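Local coordinates for protein S-adenosylmethionine:tRNA ribosyltransferase-isomerase (Thermotoga maritima, PDB 1VKY) that probably transfers and isomerises the ribose of S-adenosylmethionine onto preQ1-modified tRNA, giving epoxyqueuosine in queuosine biosynthesis, at residues R53-R56 and E57-E60; T262-R265 and T266-I270; R307-L310 and L311-V314. All coordinates share one frame; numbering follows the deposited sequence.

The three contacts are local ones, met in chain order, and all belong to elements of one mixed sheet or its connections. Interaction 1 turns the chain out of strand 49-54, outermost within this chain, into a 3-10 segment, interaction 2 lies in helix 261-270, just after strand 256-259, and interaction 3 starts helix 309-318 after strand 298-302. The centre of interaction 1 is about 24 Å from each of the others, and it touches neither. Interactions 2 and 3, centres about 15 Å apart, do meet: R265 CG lies 3.7 Å from L313 CD1. The two helices therefore pack on each other, while interaction 1 belongs to the sheet's edge within this chain.

Interaction 1. Residues R53-R56 and E57-E60; sequences RIFR and EIIE
From I54 to I58 the backbone leaves a strand and coils into a 3-10 segment, with E57 N bonded to I54 O (2.9 Å) and I58 N to F55 O (2.9 Å), both i to i+3 bonds, as in a 3-10 turn. The transition is tied by a salt bridge between R53 and E57; E60 is a doubtful third member of the network, for R53 NH2 and E60 OE1, at the edge of the guanidinium, are modelled too close for their pairing to be trusted. R53 is the residue common to both pairs, and E57 OE1 is shared between R53 NH1 and I54 N. In E57, CG stands beside the backbone N (chi1 -66°) and the chain beyond is extended, which carries the carboxylate back to the end of the strand. There OE1 accepts from I54 N at 2.9 Å, the donor coming from above the carboxylate plane, and meets R53 NH1 at 3.0 Å. A glutamate suits this place because one oxygen can take up both an amide N-H and a positive charge. R53 reaches it bent about its CB-CG and CG-CD bonds, crossing E57 at about a right angle, with E57 CB over one face of the guanidinium, displaced toward its rim. Y61 OH bonds R53 NE, so more than carboxylates hold the arginine.

On the buried side, F55 and I58 lie side by side and point the same way. Both are large and apolar, as befits residues packed on L195 of helix 193-202 and V300 of strand 298-302; the F55 ring also meets F191 edge-to-face. Exposed R56 has its partner outside this turn, NH2 forming a salt bridge with D36. Between the two apolar side chains themselves, F55 CZ approaches I58 CD1 to 4.1 Å.

Interaction 2. Residues T262-R265 and T266-I270; sequences TTVR and TLETI
T269 reaches back along the helix to R265 O: with chi1 at -65°, OG1 stands beside its own backbone N and donates to R265 O at 2.6 Å. The amide N of T269 bonds that oxygen too, at 3.1 Å, and the two donors arrive from opposite faces of the carbonyl plane, so R265 O is held by two bonds from one residue. T269 OG1 is also hydrogen-bonded to T283 OG1, which joins the helix to the loop beside it. A valine here would probably leave T283 without its hydroxyl partner and R265 O with the amide bond alone.

T266 has nearly the same first torsion (-72°), but its OG1 bonds water 1 at 2.8 Å, and that water donates to T262 O. The carbonyl of T262 thus takes the amide of T266 and the water as well.

On the inner side the pairs are apolar in contact. T263 CG2 lies 3.8 Å from L267 CD1, the two side chains running side by side, while V264 CG1 touches E268 CG at 4.2 Å. A threonine suits the place of T263 because its methyl serves this packing while OG1 bonds V259 O at the end of strand 256-259. E268 is buried, yet its acid is well satisfied: OE1 forms a salt bridge with R272 and accepts from K294 N, and OE2 takes L295 N and V296 N, so the carboxylate probably keeps its charge.

The i to i+4 backbone bonds of T266, L267 and E268 are nearly straight, that of L267 N to T263 O reaching 173° at the hydrogen. The arrangement is that of a regular alpha helix, 261-270, lying against strands 67-75, 234-238 and 256-259 of the mixed sheet, its threonine hydroxyl returning to the carbonyl four residues before.

Interaction 3. Residues R307-L310 and L311-V314; sequences RSTL and LMLV
S308 is the N-cap of helix 309-318, and its side chain makes the capping bond to L311. With chi1 at 48°, OG sits between its own backbone N and carbonyl carbon, where it accepts from L311 N at 3.1 Å with an N-H...O angle of 152°. Serine suits the place because so short a side chain can stand in for the carbonyl that a first-turn amide lacks; OG also bonds L305 O just upstream. The main-chain bonds then take over in i to i+4 fashion: M312 N to S308 O at 3.2 Å, L313 N to T309 O, and V314 N to L310 O at 3.1 Å.

The van der Waals contacts run back along the same turn. M312 runs back alongside the start of the helix, SD passing 3.9 Å from T309 CA and CE reaching 3.8 Å from R307 O. A long, flexible thioether can follow the backbone in this way, and it packs on F18 besides. L311 CB lies 3.2 Å from S308 OG, and beyond it the leucine meets M324 and Y327 of helix 320-332. L310 and L313 both touch T261 at the start of the neighbouring helix, and P24 of the second subunit packs on R307 and S308.

Ionic contact lies just before the helix, where R307 NE forms a salt bridge with D19 OD1.

The chemistry is thus divided: one hydroxyl satisfies an amide at the helix start, where partial positive charge probably gathers, while the leucines pack on neighbouring elements and M312 lies along the backbone of its own turn and also reaches F18.

Interaction 1. Residues R53-R56 and E57-E60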
loop_
_atom_site.group_PDB
_atom_site.type_symbol
_atom_site.label_atom_id
_atom_site.label_comp_id
_atom_site.label_asym_id
_atom_site.label_seq_id
_atom_site.Cartn_x
_atom_site.Cartn_y
_atom_site.Cartn_z
ATOM N N ARG B 53 -12.959 16.252 -11.366
ATOM C CA ARG B 53 -13.027 15.383 -12.549
ATOM C C ARG B 53 -12.621 13.965 -12.131
ATOM O O ARG B 53 -12.490 13.691 -10.930
ATOM C CB ARG B 53 -12.114 15.924 -13.660
ATOM C CG ARG B 53 -12.513 17.348 -14.074
ATOM C CD ARG B 53 -13.890 17.411 -14.845
ATOM N NE ARG B 53 -13.430 17.676 -16.151
ATOM C CZ ARG B 53 -13.661 17.010 -17.220
ATOM N NH1 ARG B 53 -14.542 16.047 -17.312
ATOM N NH2 ARG B 53 -13.050 17.432 -18.273
ATOM N N ILE B 54 -12.507 13.096 -13.134
ATOM C CA ILE B 54 -12.033 11.726 -13.014
ATOM C C ILE B 54 -10.746 11.631 -13.798
ATOM O O ILE B 54 -10.601 12.315 -14.811
ATOM C CB ILE B 54 -13.082 10.739 -13.610
ATOM C CG1 ILE B 54 -14.377 10.831 -12.834
ATOM C CG2 ILE B 54 -12.572 9.314 -13.630
ATOM C CD1 ILE B 54 -14.208 10.671 -11.365
ATOM N N PHE B 55 -9.825 10.769 -13.355
ATOM C CA PHE B 55 -8.479 10.772 -13.886
ATOM C C PHE B 55 -8.401 10.620 -15.393
ATOM O O PHE B 55 -7.597 11.296 -16.038
ATOM C CB PHE B 55 -7.553 9.739 -13.220
ATOM C CG PHE B 55 -6.091 10.057 -13.445
ATOM C CD1 PHE B 55 -5.429 10.920 -12.608
ATOM C CD2 PHE B 55 -5.415 9.547 -14.524
ATOM C CE1 PHE B 55 -4.101 11.249 -12.851
ATOM C CE2 PHE B 55 -4.120 9.867 -14.773
ATOM C CZ PHE B 55 -3.452 10.736 -13.945
ATOM N N ARG B 56 -9.195 9.722 -15.961
ATOM C CA ARG B 56 -9.118 9.464 -17.414
ATOM C C ARG B 56 -9.457 10.705 -18.242
ATOM O O ARG B 56 -9.064 10.805 -19.399
ATOM C CB ARG B 56 -10.033 8.313 -17.816
ATOM C CG ARG B 56 -11.508 8.549 -17.515
ATOM C CD ARG B 56 -12.436 7.404 -17.956
ATOM N NE ARG B 56 -11.964 6.116 -17.452
ATOM C CZ ARG B 56 -12.501 5.419 -16.448
ATOM N NH1 ARG B 56 -13.589 5.847 -15.788
ATOM N NH2 ARG B 56 -11.929 4.266 -16.101
ATOM N N GLU B 57 -10.150 11.667 -17.630
ATOM C CA GLU B 57 -10.466 12.986 -18.254
ATOM C C GLU B 57 -9.288 13.982 -18.308
ATOM O O GLU B 57 -9.414 15.111 -18.807
ATOM C CB GLU B 57 -11.661 13.591 -17.510
ATOM C CG GLU B 57 -12.920 12.767 -17.710
ATOM C CD GLU B 57 -14.033 13.075 -16.724
ATOM O OE1 GLU B 57 -13.802 13.624 -15.634
ATOM O OE2 GLU B 57 -15.173 12.738 -17.041
ATOM N N ILE B 58 -8.115 13.546 -17.840
ATOM C CA ILE B 58 -6.890 14.344 -17.965
ATOM C C ILE B 58 -6.598 14.681 -19.396
ATOM O O ILE B 58 -6.083 15.751 -19.668
ATOM C CB ILE B 58 -5.654 13.629 -17.312
ATOM C CG1 ILE B 58 -4.480 14.615 -17.146
ATOM C CG2 ILE B 58 -5.227 12.373 -18.099
ATOM C CD1 ILE B 58 -3.429 14.108 -16.226
ATOM N N ILE B 59 -6.972 13.801 -20.319
ATOM C CA ILE B 59 -6.746 14.054 -21.735
ATOM C C ILE B 59 -7.397 15.363 -22.258
ATOM O O ILE B 59 -6.900 15.992 -23.179
ATOM C CB ILE B 59 -7.261 12.843 -22.534
ATOM C CG1 ILE B 59 -6.804 12.904 -23.997
ATOM C CG2 ILE B 59 -8.777 12.706 -22.408
ATOM C CD1 ILE B 59 -6.894 11.542 -24.677
ATOM N N GLU B 60 -8.498 15.773 -21.648
ATOM C CA GLU B 60 -9.210 17.020 -22.031
ATOM C C GLU B 60 -8.425 18.312 -21.690
ATOM O O GLU B 60 -8.865 19.414 -22.024
ATOM C CB GLU B 60 -10.556 17.067 -21.315
ATOM C CG GLU B 60 -11.433 15.890 -21.688
ATOM C CD GLU B 60 -12.736 15.892 -20.938
ATOM O OE1 GLU B 60 -13.050 16.919 -20.322
ATOM O OE2 GLU B 60 -13.457 14.906 -20.980
#

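Interaction 2. Residues T262-R265 and T266-I270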
loop_
_atom_site.group_PDB
_atom_site.type_symbol
_atom_site.label_atom_id
_atom_site.label_comp_id
_atom_site.label_asym_id
_atom_site.label_seq_id
_atom_site.Cartn_x
_atom_site.Cartn_y
_atom_site.Cartn_z
ATOM N N THR B 262 8.786 13.728 -7.343
ATOM C CA THR B 262 10.184 13.298 -7.651
ATOM C C THR B 262 10.635 13.856 -9.000
ATOM O O THR B 262 11.724 14.406 -9.126
ATOM C CB THR B 262 10.306 11.784 -7.658
ATOM O OG1 THR B 262 10.010 11.303 -6.346
ATOM C CG2 THR B 262 11.771 11.339 -7.904
ATOM N N THR B 263 9.805 13.705 -10.024
ATOM C CA THR B 263 10.104 14.308 -11.316
ATOM C C THR B 263 10.376 15.816 -11.202
ATOM O O THR B 263 11.327 16.337 -11.797
ATOM C CB THR B 263 8.935 14.069 -12.267
ATOM O OG1 THR B 263 8.760 12.660 -12.494
ATOM C CG2 THR B 263 9.240 14.650 -13.641
ATOM N N VAL B 264 9.524 16.518 -10.452
ATOM C CA VAL B 264 9.721 17.980 -10.255
ATOM C C VAL B 264 11.067 18.298 -9.680
ATOM O O VAL B 264 11.736 19.172 -10.173
ATOM C CB VAL B 264 8.648 18.561 -9.333
ATOM C CG1 VAL B 264 8.946 20.031 -8.991
ATOM C CG2 VAL B 264 7.285 18.437 -9.973
ATOM N N ARG B 265 11.458 17.613 -8.602
ATOM C CA ARG B 265 12.741 17.901 -7.957
ATOM C C ARG B 265 13.879 17.619 -8.884
ATOM O O ARG B 265 14.831 18.384 -8.936
ATOM C CB ARG B 265 12.903 17.113 -6.638
ATOM C CG ARG B 265 11.799 17.376 -5.596
ATOM C CD ARG B 265 11.984 16.629 -4.183
ATOM N NE ARG B 265 13.083 15.678 -4.301
ATOM C CZ ARG B 265 12.983 14.361 -4.368
ATOM N NH1 ARG B 265 11.811 13.752 -4.250
ATOM N NH2 ARG B 265 14.096 13.639 -4.547
ATOM N N THR B 266 13.791 16.562 -9.688
ATOM C CA THR B 266 14.858 16.275 -10.651
ATOM C C THR B 266 14.977 17.330 -11.717
ATOM O O THR B 266 16.065 17.821 -11.997
ATOM C CB THR B 266 14.629 14.857 -11.296
ATOM O OG1 THR B 266 14.915 13.860 -10.289
ATOM C CG2 THR B 266 15.657 14.604 -12.427
ATOM N N LEU B 267 13.859 17.694 -12.329
ATOM C CA LEU B 267 13.878 18.701 -13.364
ATOM C C LEU B 267 14.289 20.109 -12.893
ATOM O O LEU B 267 15.026 20.822 -13.608
ATOM C CB LEU B 267 12.525 18.755 -14.051
ATOM C CG LEU B 267 12.105 17.509 -14.868
ATOM C CD1 LEU B 267 10.666 17.801 -15.325
ATOM C CD2 LEU B 267 13.017 17.203 -16.036
ATOM N N GLU B 268 13.793 20.530 -11.728
ATOM C CA GLU B 268 14.194 21.846 -11.187
ATOM C C GLU B 268 15.646 21.889 -10.699
ATOM O O GLU B 268 16.307 22.941 -10.718
ATOM C CB GLU B 268 13.208 22.298 -10.102
ATOM C CG GLU B 268 11.821 22.575 -10.653
ATOM C CD GLU B 268 11.782 23.627 -11.760
ATOM O OE1 GLU B 268 12.445 24.682 -11.608
ATOM O OE2 GLU B 268 11.086 23.429 -12.779
ATOM N N THR B 269 16.185 20.744 -10.319
ATOM C CA THR B 269 17.599 20.610 -10.057
ATOM C C THR B 269 18.445 20.810 -11.335
ATOM O O THR B 269 19.396 21.632 -11.359
ATOM C CB THR B 269 17.856 19.231 -9.441
ATOM O OG1 THR B 269 17.214 19.140 -8.168
ATOM C CG2 THR B 269 19.343 18.997 -9.206
ATOM N N ILE B 270 18.121 20.099 -12.416
ATOM C CA ILE B 270 18.940 20.255 -13.640
ATOM C C ILE B 270 18.750 21.598 -14.323
ATOM O O ILE B 270 19.649 22.063 -15.030
ATOM C CB ILE B 270 18.747 19.093 -14.692
ATOM C CG1 ILE B 270 17.374 19.172 -15.361
ATOM C CG2 ILE B 270 18.989 17.773 -14.042
ATOM C CD1 ILE B 270 17.242 18.372 -16.575
HETATM O O HOH W 1 14.425 13.814 -7.579
#

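Interaction 3. Residues R307-L310 and L311-V314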
loop_
_atom_site.group_PDB
_atom_site.type_symbol
_atom_site.label_atom_id
_atom_site.label_comp_id
_atom_site.label_asym_id
_atom_site.label_seq_id
_atom_site.Cartn_x
_atom_site.Cartn_y
_atom_site.Cartn_z
ATOM N N ARG B 307 1.325 18.974 6.850
ATOM C CA ARG B 307 2.683 19.306 7.260
ATOM C C ARG B 307 3.763 18.585 6.466
ATOM O O ARG B 307 4.927 18.683 6.830
ATOM C CB ARG B 307 2.888 19.022 8.771
ATOM C CG ARG B 307 1.884 19.739 9.730
ATOM C CD ARG B 307 1.966 19.246 11.188
ATOM N NE ARG B 307 0.907 18.253 11.429
ATOM C CZ ARG B 307 1.070 16.959 11.718
ATOM N NH1 ARG B 307 2.265 16.394 11.896
ATOM N NH2 ARG B 307 -0.014 16.226 11.858
ATOM N N SER B 308 3.440 17.864 5.388
ATOM C CA SER B 308 4.504 17.125 4.699
ATOM C C SER B 308 5.348 18.080 3.873
ATOM O O SER B 308 4.823 19.096 3.371
ATOM C CB SER B 308 3.934 16.104 3.732
ATOM O OG SER B 308 2.952 16.725 2.953
ATOM N N THR B 309 6.597 17.710 3.615
ATOM C CA THR B 309 7.390 18.489 2.676
ATOM C C THR B 309 6.848 18.399 1.263
ATOM O O THR B 309 7.084 19.300 0.470
ATOM C CB THR B 309 8.864 18.103 2.686
ATOM O OG1 THR B 309 8.983 16.706 2.387
ATOM C CG2 THR B 309 9.463 18.262 4.039
ATOM N N LEU B 310 6.124 17.328 0.917
ATOM C CA LEU B 310 5.509 17.253 -0.413
ATOM C C LEU B 310 4.396 18.293 -0.580
ATOM O O LEU B 310 4.228 18.858 -1.637
ATOM C CB LEU B 310 4.984 15.842 -0.713
ATOM C CG LEU B 310 6.070 14.748 -0.662
ATOM C CD1 LEU B 310 5.527 13.408 -1.101
ATOM C CD2 LEU B 310 7.224 15.122 -1.564
ATOM N N LEU B 311 3.625 18.514 0.467
ATOM C CA LEU B 311 2.611 19.562 0.463
ATOM C C LEU B 311 3.264 20.932 0.312
ATOM O O LEU B 311 2.780 21.809 -0.434
ATOM C CB LEU B 311 1.739 19.487 1.756
ATOM C CG LEU B 311 0.678 20.555 1.879
ATOM C CD1 LEU B 311 -0.181 20.634 0.605
ATOM C CD2 LEU B 311 -0.162 20.302 3.147
ATOM N N MET B 312 4.400 21.129 0.958
ATOM C CA MET B 312 5.131 22.395 0.801
ATOM C C MET B 312 5.588 22.609 -0.665
ATOM O O MET B 312 5.521 23.715 -1.190
ATOM C CB MET B 312 6.341 22.458 1.726
ATOM C CG MET B 312 6.003 22.449 3.229
ATOM S SD MET B 312 7.513 22.125 4.166
ATOM C CE MET B 312 6.745 21.898 5.788
ATOM N N LEU B 313 6.027 21.543 -1.329
ATOM C CA LEU B 313 6.444 21.653 -2.740
ATOM C C LEU B 313 5.247 22.009 -3.619
ATOM O O LEU B 313 5.329 22.886 -4.453
ATOM C CB LEU B 313 7.056 20.335 -3.186
ATOM C CG LEU B 313 7.598 20.138 -4.607
ATOM C CD1 LEU B 313 8.589 18.953 -4.620
ATOM C CD2 LEU B 313 6.492 19.907 -5.603
ATOM N N VAL B 314 4.134 21.302 -3.469
ATOM C CA VAL B 314 2.958 21.591 -4.271
ATOM C C VAL B 314 2.413 23.001 -3.994
ATOM O O VAL B 314 1.962 23.706 -4.903
ATOM C CB VAL B 314 1.859 20.512 -4.067
ATOM C CG1 VAL B 314 0.657 20.859 -4.825
ATOM C CG2 VAL B 314 2.386 19.167 -4.543
#